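Long-range contacts in protection of telomeres protein 1 (Schizosaccharomyces pombe, PDB 5USB), which binds single-stranded telomeric DNA through OB folds, here in its Pot1pC domain, protecting the 3' overhang and regulating telomerase and telomere length: residues Tyr26-Phe31 and Asp74-Arg78; Asp1-Leu5 and Arg14-Tyr18; Phe63-Cys67 and Tyr101-Ile105; Gln8-His12 and Arg93-Asp97. The protein carries 1 engineered substitution. All coordinates share one frame; numbering follows the deposited sequence. Where two conformers were deposited one is given.

How the interactions relate
All four contacts belong to one OB-fold barrel, the Pot1pC part of the longer protein. Interactions 2, 3 and 4 gather on its curled sheet. Interactions 3 and 4 have centres about 8 Å apart and lie on the neighbouring strands 102-106 and 92-96; the centres of interactions 2 and 4 are about 12 Å apart, and they touch through C15 and T94. Interaction 1 stands off, about 16 Å from interaction 3 between centres, at helix 72-77. Along the chain, interaction 2 closes before 1 and 3 open, 1 is nested within 4, 3 crosses both 1 and 4, and 2 crosses 4. Interactions 1, 3 and 4 carry residues that meet bound nucleotides; interaction 2 stays about 13 Å away (nearest atoms).

Interaction 1: residues Tyr26-Phe31 and Asp74-Arg78; sequences YSDKNF and DFYCR. With nucleotides of chain B.
F31 presses one ring face against R78 where the loop joining strands 14-26 and 31-36 of the OB fold meets helix 72-77, the helix that lies between strands 65-69 and 86-90. The apolar part is a CH-pi contact: R78 CA sits 3.6 Å from the centroid of the F31 ring, only 7° off its normal. With CG anti to the backbone N (chi1 -177°), the F31 ring is carried toward the helix, and its CD2 also reaches C77 CB at 3.8 Å.

Within 74-78 a side-on salt bridge sets the arginine, described here in one of its two conformers. D74 OD1 receives R78 NE at 2.8 Å and R78 NH2 at 2.9 Å, both on its syn side, which fixes the rotation of the guanidinium. One face of that group lies against Y26 CB, while its edge is turned to S27 O; this last bond is modelled unusually short, so its length is doubtful. Water links D74 OD2 to K29 O, and S27 OG accepts K29 N in an ST turn.

The third part is DNA recognition. The thymine of DT9 of chain B lies over the Y26 ring, and the Y26 backbone reads its pairing edge: Y26 N donates to O4 of this chain B nucleotide at 2.9 Å. An alanine in place of Y26 is likely to leave the thymine without its aromatic cover. The second backbone bond runs from N3 of DT9 of chain B to Y26 O, 2.8 Å long and close to linear (165° at the hydrogen).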
# COMPACT_ATOMS: atom_id res chain seq x y z
N TYR A 26 -8.61 -4.28 10.01
CA TYR A 26 -8.01 -4.29 11.33
C TYR A 26 -8.23 -5.64 11.98
O TYR A 26 -9.26 -6.30 11.76
CB TYR A 26 -8.58 -3.18 12.25
CG TYR A 26 -10.07 -3.19 12.48
CD1 TYR A 26 -10.65 -3.93 13.52
CD2 TYR A 26 -10.91 -2.41 11.71
CE1 TYR A 26 -12.01 -3.91 13.74
CE2 TYR A 26 -12.29 -2.40 11.91
CZ TYR A 26 -12.82 -3.15 12.93
OH TYR A 26 -14.20 -3.13 13.12
N SER A 27 -7.28 -6.02 12.83
CA SER A 27 -7.43 -7.20 13.66
C SER A 27 -6.80 -6.92 15.01
O SER A 27 -6.25 -5.84 15.26
CB SER A 27 -6.79 -8.43 13.00
OG SER A 27 -5.38 -8.38 13.08
N ASP A 28 -6.88 -7.91 15.90
CA ASP A 28 -6.27 -7.79 17.21
C ASP A 28 -4.75 -7.89 17.19
O ASP A 28 -4.12 -7.60 18.20
CB ASP A 28 -6.83 -8.85 18.15
CG ASP A 28 -8.28 -8.61 18.51
OD1 ASP A 28 -8.70 -7.43 18.52
OD2 ASP A 28 -9.01 -9.59 18.79
N LYS A 29 -4.15 -8.31 16.07
CA LYS A 29 -2.70 -8.43 15.97
C LYS A 29 -2.06 -7.29 15.19
O LYS A 29 -0.90 -6.92 15.48
CB LYS A 29 -2.34 -9.75 15.29
CG LYS A 29 -2.90 -11.00 16.03
CD LYS A 29 -1.96 -11.52 17.11
CE LYS A 29 -2.02 -10.70 18.40
NZ LYS A 29 -1.20 -11.31 19.50
N ASN A 30 -2.72 -6.78 14.15
CA ASN A 30 -2.10 -5.80 13.29
C ASN A 30 -3.18 -5.08 12.47
O ASN A 30 -4.37 -5.34 12.61
CB ASN A 30 -1.06 -6.44 12.38
CG ASN A 30 -1.62 -7.58 11.59
OD1 ASN A 30 -2.76 -7.54 11.14
ND2 ASN A 30 -0.84 -8.62 11.45
N PHE A 31 -2.74 -4.13 11.66
CA PHE A 31 -3.62 -3.42 10.74
C PHE A 31 -3.10 -3.60 9.31
O PHE A 31 -1.89 -3.46 9.06
CB PHE A 31 -3.66 -1.92 11.09
CG PHE A 31 -4.58 -1.11 10.26
CD1 PHE A 31 -5.94 -1.36 10.23
CD2 PHE A 31 -4.09 -0.02 9.55
CE1 PHE A 31 -6.79 -0.54 9.46
CE2 PHE A 31 -4.92 0.76 8.80
CZ PHE A 31 -6.25 0.50 8.74
N ASP A 74 0.25 0.34 13.68
CA ASP A 74 -1.11 -0.17 13.80
C ASP A 74 -1.94 0.76 14.67
O ASP A 74 -2.97 1.28 14.24
CB ASP A 74 -0.99 -1.57 14.40
CG ASP A 74 -2.30 -2.21 14.80
OD1 ASP A 74 -3.41 -1.70 14.49
OD2 ASP A 74 -2.22 -3.30 15.46
N PHE A 75 -1.47 1.04 15.88
CA PHE A 75 -2.25 1.92 16.74
C PHE A 75 -2.52 3.26 16.10
O PHE A 75 -3.60 3.83 16.28
CB PHE A 75 -1.52 2.11 18.07
CG PHE A 75 -1.38 0.86 18.87
CD1 PHE A 75 -2.51 0.16 19.27
CD2 PHE A 75 -0.14 0.44 19.30
CE1 PHE A 75 -2.40 -0.98 20.04
CE2 PHE A 75 -0.01 -0.70 20.06
CZ PHE A 75 -1.15 -1.41 20.44
N TYR A 76 -1.56 3.83 15.38
CA TYR A 76 -1.74 5.12 14.74
C TYR A 76 -2.79 5.04 13.64
O TYR A 76 -3.68 5.89 13.55
CB TYR A 76 -0.42 5.61 14.15
CG TYR A 76 -0.53 6.94 13.44
CD1 TYR A 76 -1.13 8.02 14.05
CD2 TYR A 76 -0.01 7.14 12.20
CE1 TYR A 76 -1.21 9.23 13.42
CE2 TYR A 76 -0.07 8.34 11.56
CZ TYR A 76 -0.66 9.42 12.19
OH TYR A 76 -0.76 10.66 11.60
N CYS A 77 -2.69 4.04 12.76
CA CYS A 77 -3.47 4.06 11.53
C CYS A 77 -4.83 3.39 11.61
O CYS A 77 -5.68 3.70 10.77
CB CYS A 77 -2.68 3.36 10.45
SG CYS A 77 -1.26 4.30 9.84
N ARG A 78 -5.06 2.50 12.57
CA ARG A 78 -6.17 1.55 12.48
C ARG A 78 -7.54 2.22 12.51
O ARG A 78 -8.52 1.66 11.98
CB ARG A 78 -6.07 0.51 13.60
CG ARG A 78 -6.40 1.00 15.05
CD ARG A 78 -6.79 -0.23 15.90
NE ARG A 78 -6.09 -1.36 15.34
CZ ARG A 78 -6.52 -2.62 15.28
NH1 ARG A 78 -7.68 -3.04 15.80
NH2 ARG A 78 -5.72 -3.45 14.66
P DT B 9 -18.43 -4.36 9.40
OP1 DT B 9 -19.84 -4.75 9.38
OP2 DT B 9 -18.05 -2.98 9.48
O5' DT B 9 -17.76 -5.07 10.65
C5' DT B 9 -18.35 -6.17 11.32
C4' DT B 9 -17.33 -6.76 12.27
O4' DT B 9 -16.21 -7.29 11.52
C3' DT B 9 -16.71 -5.76 13.22
O3' DT B 9 -17.49 -5.61 14.40
C2' DT B 9 -15.38 -6.40 13.55
C1' DT B 9 -15.02 -7.11 12.27
N1 DT B 9 -14.08 -6.33 11.45
C2 DT B 9 -12.74 -6.49 11.72
O2 DT B 9 -12.33 -7.24 12.57
N3 DT B 9 -11.91 -5.73 10.94
C4 DT B 9 -12.28 -4.83 9.97
O4 DT B 9 -11.42 -4.23 9.35
C5 DT B 9 -13.69 -4.71 9.74
C7 DT B 9 -14.18 -3.78 8.68
C6 DT B 9 -14.51 -5.45 10.49
O HOH W 1 -3.90 -4.62 17.31
O HOH W 2 -9.41 -5.61 16.30
O HOH W 3 0.07 -4.46 16.09

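Interaction 2: residues Asp1-Leu5 and Arg14-Tyr18; sequences DSFSL and RCSFY. Engineered in segment 1-5: D1 (natural residue Val).
F3 and S4 bring the irregular N-terminal tail onto strand 14-26 in a backbone contact of one direct hydrogen bond and bridging waters, with one aromatic pair at its flank, on the outside of the OB barrel. The direct bond runs from S4 N to S16 O, 2.8 Å long and nearly straight at 171°, with F3 CA also leaning on S16 O. On either side of this bond a water fills in where the chains do not meet. One accepts from S16 N and donates to S2 O at 2.8 Å, and it is also hydrogen-bonded to S4 OG. The other accepts from Y18 N and donates to S4 O. F17 CB packs under the same S4 O at 3.3 Å.

F3 and Y18 form the aromatic pair: Y18 CE2 stands 3.6 Å above the centre of the F3 ring with the two planes 42° apart. F3 CD1 touches S16 CB at 3.7 Å, while F17 N lies in the plane of the ring. CG of F3 is anti to its carbonyl carbon (chi1 -68°), which places the ring against Y18. D1, an engineered residue, is poorly ordered; a water joins its OD1 to S16 OG.

The contact continues into the sheet: F3 and Y18 both touch V88 of strand 86-90, S16 OG and R14 NH1 are hydrogen-bonded to N91, and C15 and F17 pair by backbone with V92 and M89 of strands 92-96 and 86-90.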
# COMPACT_ATOMS: atom_id res chain seq x y z
N ASP A 1 16.25 7.48 -0.27
CA ASP A 1 16.66 8.28 -1.40
C ASP A 1 15.53 9.12 -2.09
O ASP A 1 15.58 10.33 -1.93
CB ASP A 1 17.44 7.37 -2.35
CG ASP A 1 16.67 6.13 -2.74
OD1 ASP A 1 15.55 5.97 -2.18
OD2 ASP A 1 17.10 5.38 -3.62
N SER A 2 14.50 8.54 -2.74
CA SER A 2 13.47 9.22 -3.52
C SER A 2 12.20 8.34 -3.68
O SER A 2 12.19 7.24 -3.28
CB SER A 2 13.98 9.45 -4.90
OG SER A 2 14.15 8.21 -5.52
N PHE A 3 11.17 8.87 -4.30
CA PHE A 3 9.94 8.13 -4.51
C PHE A 3 9.98 7.24 -5.73
O PHE A 3 10.61 7.54 -6.68
CB PHE A 3 8.79 9.09 -4.65
CG PHE A 3 8.46 9.84 -3.40
CD1 PHE A 3 7.81 9.26 -2.39
CD2 PHE A 3 8.79 11.16 -3.28
CE1 PHE A 3 7.53 9.91 -1.27
CE2 PHE A 3 8.49 11.85 -2.16
CZ PHE A 3 7.87 11.22 -1.14
N SER A 4 9.32 6.09 -5.64
CA SER A 4 9.16 5.14 -6.73
C SER A 4 7.68 5.00 -7.10
O SER A 4 6.82 5.14 -6.24
CB SER A 4 9.63 3.74 -6.32
OG SER A 4 11.00 3.70 -6.02
N LEU A 5 7.40 4.66 -8.35
CA LEU A 5 6.11 4.10 -8.68
C LEU A 5 6.05 2.66 -8.17
O LEU A 5 7.08 1.98 -8.05
CB LEU A 5 5.83 4.10 -10.18
CG LEU A 5 5.80 5.52 -10.76
CD1 LEU A 5 5.48 5.41 -12.23
CD2 LEU A 5 4.83 6.46 -10.06
N ARG A 14 14.22 -0.80 0.76
CA ARG A 14 13.51 0.31 1.35
C ARG A 14 12.97 1.18 0.22
O ARG A 14 13.69 1.47 -0.73
CB ARG A 14 14.46 1.10 2.27
CG ARG A 14 14.10 2.55 2.51
CD ARG A 14 15.10 3.25 3.44
NE ARG A 14 16.34 3.63 2.78
CZ ARG A 14 16.49 4.75 2.07
NH1 ARG A 14 15.48 5.59 1.92
NH2 ARG A 14 17.66 5.03 1.51
N CYS A 15 11.70 1.59 0.30
CA CYS A 15 11.17 2.43 -0.75
C CYS A 15 10.18 3.42 -0.17
O CYS A 15 9.78 3.32 0.99
CB CYS A 15 10.55 1.59 -1.85
SG CYS A 15 9.17 0.60 -1.25
N SER A 16 9.82 4.39 -1.00
CA SER A 16 8.84 5.41 -0.69
C SER A 16 7.92 5.63 -1.87
O SER A 16 8.36 5.62 -3.02
CB SER A 16 9.54 6.73 -0.35
OG SER A 16 10.45 6.57 0.72
N PHE A 17 6.62 5.84 -1.60
CA PHE A 17 5.65 5.98 -2.68
C PHE A 17 4.39 6.67 -2.18
O PHE A 17 4.10 6.68 -0.99
CB PHE A 17 5.31 4.62 -3.31
CG PHE A 17 4.86 3.58 -2.33
CD1 PHE A 17 3.53 3.50 -1.95
CD2 PHE A 17 5.76 2.66 -1.83
CE1 PHE A 17 3.12 2.55 -1.05
CE2 PHE A 17 5.35 1.68 -0.93
CZ PHE A 17 4.02 1.63 -0.54
N TYR A 18 3.64 7.20 -3.13
CA TYR A 18 2.30 7.71 -2.95
C TYR A 18 1.33 6.65 -3.46
O TYR A 18 1.59 5.98 -4.46
CB TYR A 18 2.10 9.01 -3.76
CG TYR A 18 2.84 10.20 -3.21
CD1 TYR A 18 2.20 11.05 -2.34
CD2 TYR A 18 4.14 10.49 -3.60
CE1 TYR A 18 2.85 12.15 -1.83
CE2 TYR A 18 4.80 11.58 -3.10
CZ TYR A 18 4.16 12.40 -2.22
OH TYR A 18 4.80 13.53 -1.69
O HOH W 4 13.03 5.76 -0.32
O HOH W 5 11.65 4.46 -3.51
O HOH W 6 5.17 7.30 -5.80

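Interaction 3: residues Phe63-Cys67 and Tyr101-Ile105; sequences FSIRC and YLECI. With nucleotides of chain B.
E103 OE1, beside R66 CD, is gripped by the pairing edge of DG2 of chain B: N1 of this chain B guanine donates to it at 3.2 Å and N2 more weakly at 3.4 Å. E103 OE2 takes a weak share of the same N1-H and has a long, weak ion pair with K95. R66 runs alongside E103, pointing the same way, with guanidinium and carboxylate planes 62° apart. R66 NH1 donates to O2 of DT4 of chain B at 3.1 Å, and the adenine of DA5 of chain B covers one guanidinium face, offset toward its rim; two conformers are deposited for this arginine, and this describes one. A leucine in place of E103 would probably leave N1 and N2 of the guanine without their acceptor.

Beneath these side chains strands 65-69 and 102-106 run parallel, the pairing that closes an OB barrel. C104 N donates to R66 O at 2.9 Å, almost linearly, and C67 CA leans on C104 O at 3.2 Å. Towards the start of the pair the strands part, and a water bridges R66 N and L102 O.

On the opposite face of the sheet from R66 and E103, C67 SG packs on C104 CB at 3.7 Å, near M89. I65 puts CG1 anti to its backbone N (chi1 -171°), extending CD1 across to C104 CB at 4.2 Å.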
# COMPACT_ATOMS: atom_id res chain seq x y z
N PHE A 63 -2.08 -5.10 -9.45
CA PHE A 63 -2.05 -3.65 -9.35
C PHE A 63 -2.07 -3.10 -7.92
O PHE A 63 -2.02 -1.88 -7.76
CB PHE A 63 -3.23 -3.02 -10.12
CG PHE A 63 -3.00 -2.92 -11.61
CD1 PHE A 63 -3.22 -4.00 -12.46
CD2 PHE A 63 -2.57 -1.73 -12.16
CE1 PHE A 63 -2.98 -3.88 -13.81
CE2 PHE A 63 -2.36 -1.61 -13.51
CZ PHE A 63 -2.55 -2.67 -14.31
N SER A 64 -2.14 -3.95 -6.90
CA SER A 64 -2.19 -3.48 -5.52
C SER A 64 -1.22 -4.28 -4.66
O SER A 64 -0.92 -5.45 -4.93
CB SER A 64 -3.61 -3.61 -4.95
OG SER A 64 -4.50 -2.92 -5.79
N ILE A 65 -0.74 -3.65 -3.58
CA ILE A 65 0.19 -4.29 -2.64
C ILE A 65 -0.41 -4.25 -1.24
O ILE A 65 -1.03 -3.26 -0.84
CB ILE A 65 1.58 -3.63 -2.66
CG1 ILE A 65 2.55 -4.48 -1.84
CG2 ILE A 65 1.56 -2.17 -2.17
CD1 ILE A 65 4.00 -4.11 -2.01
N ARG A 66 -0.26 -5.35 -0.52
CA ARG A 66 -0.67 -5.45 0.88
C ARG A 66 0.41 -4.85 1.77
O ARG A 66 1.58 -5.14 1.58
CB ARG A 66 -0.88 -6.91 1.26
CG ARG A 66 -1.03 -7.18 2.75
CD ARG A 66 -0.94 -8.69 3.01
NE ARG A 66 -2.09 -9.41 2.50
CZ ARG A 66 -2.08 -10.70 2.19
NH1 ARG A 66 -0.98 -11.43 2.32
NH2 ARG A 66 -3.19 -11.25 1.74
N CYS A 67 0.00 -4.03 2.74
CA CYS A 67 0.93 -3.45 3.71
C CYS A 67 0.47 -3.93 5.07
O CYS A 67 -0.70 -3.74 5.41
CB CYS A 67 0.94 -1.92 3.65
SG CYS A 67 1.20 -1.25 1.99
N TYR A 101 4.61 -13.55 -3.27
CA TYR A 101 4.07 -12.23 -3.60
C TYR A 101 4.75 -11.14 -2.79
O TYR A 101 5.13 -11.34 -1.63
CB TYR A 101 2.56 -12.19 -3.34
CG TYR A 101 1.81 -13.23 -4.12
CD1 TYR A 101 1.62 -13.08 -5.48
CD2 TYR A 101 1.35 -14.38 -3.49
CE1 TYR A 101 0.94 -14.09 -6.22
CE2 TYR A 101 0.68 -15.36 -4.22
CZ TYR A 101 0.48 -15.20 -5.56
OH TYR A 101 -0.18 -16.17 -6.26
N LEU A 102 4.93 -9.99 -3.42
CA LEU A 102 5.46 -8.81 -2.77
C LEU A 102 4.49 -8.32 -1.70
O LEU A 102 3.26 -8.37 -1.88
CB LEU A 102 5.67 -7.71 -3.80
CG LEU A 102 7.07 -7.30 -4.20
CD1 LEU A 102 7.00 -6.09 -5.15
CD2 LEU A 102 7.91 -6.98 -3.00
N GLU A 103 5.04 -7.87 -0.59
CA GLU A 103 4.24 -7.18 0.40
C GLU A 103 5.12 -6.14 1.08
O GLU A 103 6.35 -6.16 0.96
CB GLU A 103 3.64 -8.17 1.42
CG GLU A 103 4.65 -9.05 2.11
CD GLU A 103 4.03 -10.00 3.14
OE1 GLU A 103 2.81 -9.92 3.39
OE2 GLU A 103 4.80 -10.81 3.70
N CYS A 104 4.47 -5.20 1.74
CA CYS A 104 5.12 -4.13 2.47
C CYS A 104 4.88 -4.33 3.96
O CYS A 104 3.77 -4.67 4.38
CB CYS A 104 4.59 -2.79 1.97
SG CYS A 104 5.10 -1.34 2.84
N ILE A 105 5.92 -4.08 4.76
CA ILE A 105 5.90 -4.36 6.18
C ILE A 105 6.34 -3.12 6.93
O ILE A 105 7.33 -2.48 6.56
CB ILE A 105 6.82 -5.54 6.52
CG1 ILE A 105 6.37 -6.80 5.81
CG2 ILE A 105 6.86 -5.72 8.01
CD1 ILE A 105 4.98 -7.26 6.13
P DA B 5 -6.92 -16.00 -0.40
OP1 DA B 5 -8.01 -16.68 0.27
OP2 DA B 5 -6.19 -16.61 -1.48
O5' DA B 5 -7.48 -14.63 -0.94
C5' DA B 5 -8.28 -13.81 -0.10
C4' DA B 5 -8.35 -12.44 -0.70
O4' DA B 5 -7.07 -11.81 -0.58
C3' DA B 5 -8.68 -12.42 -2.19
O3' DA B 5 -9.48 -11.28 -2.52
C2' DA B 5 -7.31 -12.39 -2.84
C1' DA B 5 -6.49 -11.58 -1.85
N9 DA B 5 -5.09 -11.95 -1.75
C8 DA B 5 -4.57 -13.21 -1.62
N7 DA B 5 -3.27 -13.24 -1.50
C5 DA B 5 -2.91 -11.90 -1.50
C6 DA B 5 -1.67 -11.26 -1.40
N6 DA B 5 -0.52 -11.91 -1.26
N1 DA B 5 -1.66 -9.91 -1.46
C2 DA B 5 -2.81 -9.27 -1.61
N3 DA B 5 -4.04 -9.75 -1.71
C4 DA B 5 -4.02 -11.09 -1.65
P DG B 2 4.14 -15.62 13.93
OP1 DG B 2 3.69 -16.32 15.15
OP2 DG B 2 5.17 -16.20 13.06
O5' DG B 2 2.84 -15.34 13.04
C5' DG B 2 1.68 -14.78 13.63
C4' DG B 2 0.75 -14.31 12.53
O4' DG B 2 1.12 -13.01 12.05
C3' DG B 2 0.78 -15.18 11.29
O3' DG B 2 -0.08 -16.28 11.57
C2' DG B 2 0.22 -14.24 10.24
C1' DG B 2 0.78 -12.89 10.66
N9 DG B 2 1.98 -12.49 9.95
C8 DG B 2 3.26 -12.56 10.44
N7 DG B 2 4.16 -12.13 9.60
C5 DG B 2 3.43 -11.79 8.47
C6 DG B 2 3.87 -11.28 7.23
O6 DG B 2 5.02 -10.99 6.88
N1 DG B 2 2.81 -11.09 6.35
C2 DG B 2 1.50 -11.33 6.65
N2 DG B 2 0.62 -11.06 5.69
N3 DG B 2 1.07 -11.81 7.81
C4 DG B 2 2.09 -12.02 8.67
P DT B 4 -4.52 -18.59 5.46
OP1 DT B 4 -5.91 -18.97 5.68
OP2 DT B 4 -3.52 -19.61 5.25
O5' DT B 4 -4.57 -17.65 4.18
C5' DT B 4 -5.21 -16.38 4.25
C4' DT B 4 -5.05 -15.63 2.95
O4' DT B 4 -3.67 -15.20 2.82
C3' DT B 4 -5.36 -16.42 1.68
O3' DT B 4 -5.88 -15.53 0.70
C2' DT B 4 -3.98 -16.86 1.23
C1' DT B 4 -3.16 -15.64 1.59
N1 DT B 4 -1.71 -15.88 1.76
C2 DT B 4 -0.83 -15.01 1.17
O2 DT B 4 -1.18 -14.01 0.57
N3 DT B 4 0.49 -15.30 1.39
C4 DT B 4 1.00 -16.37 2.09
O4 DT B 4 2.21 -16.50 2.19
C5 DT B 4 0.02 -17.25 2.67
C7 DT B 4 0.49 -18.43 3.45
C6 DT B 4 -1.27 -16.98 2.46
O HOH W 7 0.68 -7.90 -1.62

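Interaction 4: residues Gln8-His12 and Arg93-Asp97; sequences QITPH and RTKID. With nucleotides of chain B.
T94 turns its hydroxyl into the loop of T10 and H12, with P11 packed on I96 and R93 on H12. T94 OG1 donates to T10 O at 2.8 Å, in the carbonyl plane and on a lone pair, and Q13 N donates to OG1. This gives the buried hydroxyl both a donor and an acceptor. H12 N adds a weak bond to T94 O at 3.2 Å.

P11 and I96 are set obliquely to one another, with P11 CG against I96 CD1 at 3.5 Å. The H12 side chain stands at about a right angle to I96, bringing H12 CE1 to 4.0 Å from I96 CG1. H12 has a left-handed backbone (phi 64°), and one face of the R93 guanidinium lies over the H12 carbonyl carbon, with R93 NH2 approaching H12 CA at 3.3 Å. A bend at chi2 (74°) folds the R93 chain back to this place.

K95 points away from the loop, toward the nucleic acid. Its NZ is hydrogen-bonded to O6 of DG2 of chain B, at a modelled distance so short that its exact length is doubtful. Beyond the strand, D97 OD2 accepts N3 of DT4 of chain B at 2.8 Å, with 169° at the hydrogen. D97 OD1 is held by the backbone N of L99 and Y101.

Strand 92-96 thus lies between strands 14-26 and 102-106, with T94 touching C15 on one and L102 on the other, P11 also resting on L102, and the backbones of R93 and K95 bonded to I105 and E103.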
# COMPACT_ATOMS: atom_id res chain seq x y z
N GLN A 8 7.85 -0.05 -9.94
CA GLN A 8 9.31 -0.03 -9.86
C GLN A 8 9.85 -0.67 -8.59
O GLN A 8 11.07 -0.88 -8.49
CB GLN A 8 9.81 1.41 -9.96
CG GLN A 8 9.42 2.10 -11.25
CD GLN A 8 9.71 3.60 -11.24
OE1 GLN A 8 9.57 4.31 -10.22
NE2 GLN A 8 10.14 4.09 -12.41
N ILE A 9 9.00 -0.97 -7.61
CA ILE A 9 9.56 -1.50 -6.38
C ILE A 9 9.87 -2.98 -6.54
O ILE A 9 9.27 -3.72 -7.33
CB ILE A 9 8.64 -1.23 -5.17
CG1 ILE A 9 7.33 -1.97 -5.26
CG2 ILE A 9 8.41 0.25 -5.02
CD1 ILE A 9 6.59 -1.92 -3.96
N THR A 10 10.87 -3.42 -5.82
CA THR A 10 11.34 -4.79 -5.88
C THR A 10 11.43 -5.32 -4.47
O THR A 10 11.34 -4.57 -3.50
CB THR A 10 12.72 -4.88 -6.56
OG1 THR A 10 13.63 -4.08 -5.81
CG2 THR A 10 12.64 -4.38 -8.01
N PRO A 11 11.61 -6.62 -4.31
CA PRO A 11 11.63 -7.20 -2.97
C PRO A 11 12.89 -6.81 -2.22
O PRO A 11 13.94 -6.59 -2.81
CB PRO A 11 11.59 -8.70 -3.25
CG PRO A 11 11.10 -8.80 -4.64
CD PRO A 11 11.65 -7.66 -5.35
N HIS A 12 12.75 -6.71 -0.90
CA HIS A 12 13.89 -6.56 0.00
C HIS A 12 14.64 -5.25 -0.24
O HIS A 12 15.87 -5.19 -0.31
CB HIS A 12 14.79 -7.78 -0.12
CG HIS A 12 14.04 -9.06 0.08
ND1 HIS A 12 13.99 -10.05 -0.87
CD2 HIS A 12 13.28 -9.50 1.12
CE1 HIS A 12 13.25 -11.05 -0.42
NE2 HIS A 12 12.82 -10.74 0.79
N ARG A 93 9.76 -1.06 4.10
CA ARG A 93 10.47 -2.25 3.71
C ARG A 93 9.56 -3.18 2.92
O ARG A 93 8.36 -3.29 3.20
CB ARG A 93 10.94 -2.93 4.99
CG ARG A 93 11.83 -4.04 4.80
CD ARG A 93 13.19 -3.60 4.39
NE ARG A 93 13.83 -4.79 3.92
CZ ARG A 93 14.99 -4.87 3.29
NH1 ARG A 93 15.73 -3.79 3.01
NH2 ARG A 93 15.37 -6.08 2.94
N THR A 94 10.11 -3.82 1.90
CA THR A 94 9.35 -4.82 1.17
C THR A 94 9.93 -6.22 1.41
O THR A 94 11.10 -6.39 1.77
CB THR A 94 9.37 -4.54 -0.32
OG1 THR A 94 10.71 -4.70 -0.79
CG2 THR A 94 8.92 -3.15 -0.61
N LYS A 95 9.08 -7.21 1.23
CA LYS A 95 9.49 -8.60 1.36
C LYS A 95 8.63 -9.42 0.43
O LYS A 95 7.74 -8.91 -0.27
CB LYS A 95 9.38 -9.10 2.80
CG LYS A 95 7.98 -9.07 3.37
CD LYS A 95 7.93 -9.66 4.77
CE LYS A 95 7.96 -11.16 4.74
NZ LYS A 95 7.20 -11.71 5.88
N ILE A 96 8.91 -10.72 0.42
CA ILE A 96 8.16 -11.70 -0.34
C ILE A 96 7.52 -12.64 0.66
O ILE A 96 8.17 -13.04 1.63
CB ILE A 96 9.08 -12.48 -1.30
CG1 ILE A 96 9.70 -11.52 -2.30
CG2 ILE A 96 8.31 -13.58 -1.97
CD1 ILE A 96 8.70 -10.97 -3.30
N ASP A 97 6.25 -12.98 0.44
CA ASP A 97 5.57 -13.84 1.38
C ASP A 97 5.81 -15.30 1.01
O ASP A 97 6.60 -15.63 0.12
CB ASP A 97 4.07 -13.50 1.49
CG ASP A 97 3.25 -13.84 0.24
OD1 ASP A 97 3.70 -14.61 -0.62
OD2 ASP A 97 2.09 -13.35 0.14
P DT B 4 -4.52 -18.59 5.46
OP1 DT B 4 -5.91 -18.97 5.68
OP2 DT B 4 -3.52 -19.61 5.25
O5' DT B 4 -4.57 -17.65 4.18
C5' DT B 4 -5.21 -16.38 4.25
C4' DT B 4 -5.05 -15.63 2.95
O4' DT B 4 -3.67 -15.20 2.82
C3' DT B 4 -5.36 -16.42 1.68
O3' DT B 4 -5.88 -15.53 0.70
C2' DT B 4 -3.98 -16.86 1.23
C1' DT B 4 -3.16 -15.64 1.59
N1 DT B 4 -1.71 -15.88 1.76
C2 DT B 4 -0.83 -15.01 1.17
O2 DT B 4 -1.18 -14.01 0.57
N3 DT B 4 0.49 -15.30 1.39
C4 DT B 4 1.00 -16.37 2.09
O4 DT B 4 2.21 -16.50 2.19
C5 DT B 4 0.02 -17.25 2.67
C7 DT B 4 0.49 -18.43 3.45
C6 DT B 4 -1.27 -16.98 2.46
P DG B 2 4.14 -15.62 13.93
OP1 DG B 2 3.69 -16.32 15.15
OP2 DG B 2 5.17 -16.20 13.06
O5' DG B 2 2.84 -15.34 13.04
C5' DG B 2 1.68 -14.78 13.63
C4' DG B 2 0.75 -14.31 12.53
O4' DG B 2 1.12 -13.01 12.05
C3' DG B 2 0.78 -15.18 11.29
O3' DG B 2 -0.08 -16.28 11.57
C2' DG B 2 0.22 -14.24 10.24
C1' DG B 2 0.78 -12.89 10.66
N9 DG B 2 1.98 -12.49 9.95
C8 DG B 2 3.26 -12.56 10.44
N7 DG B 2 4.16 -12.13 9.60
C5 DG B 2 3.43 -11.79 8.47
C6 DG B 2 3.87 -11.28 7.23
O6 DG B 2 5.02 -10.99 6.88
N1 DG B 2 2.81 -11.09 6.35
C2 DG B 2 1.50 -11.33 6.65
N2 DG B 2 0.62 -11.06 5.69
N3 DG B 2 1.07 -11.81 7.81
C4 DG B 2 2.09 -12.02 8.67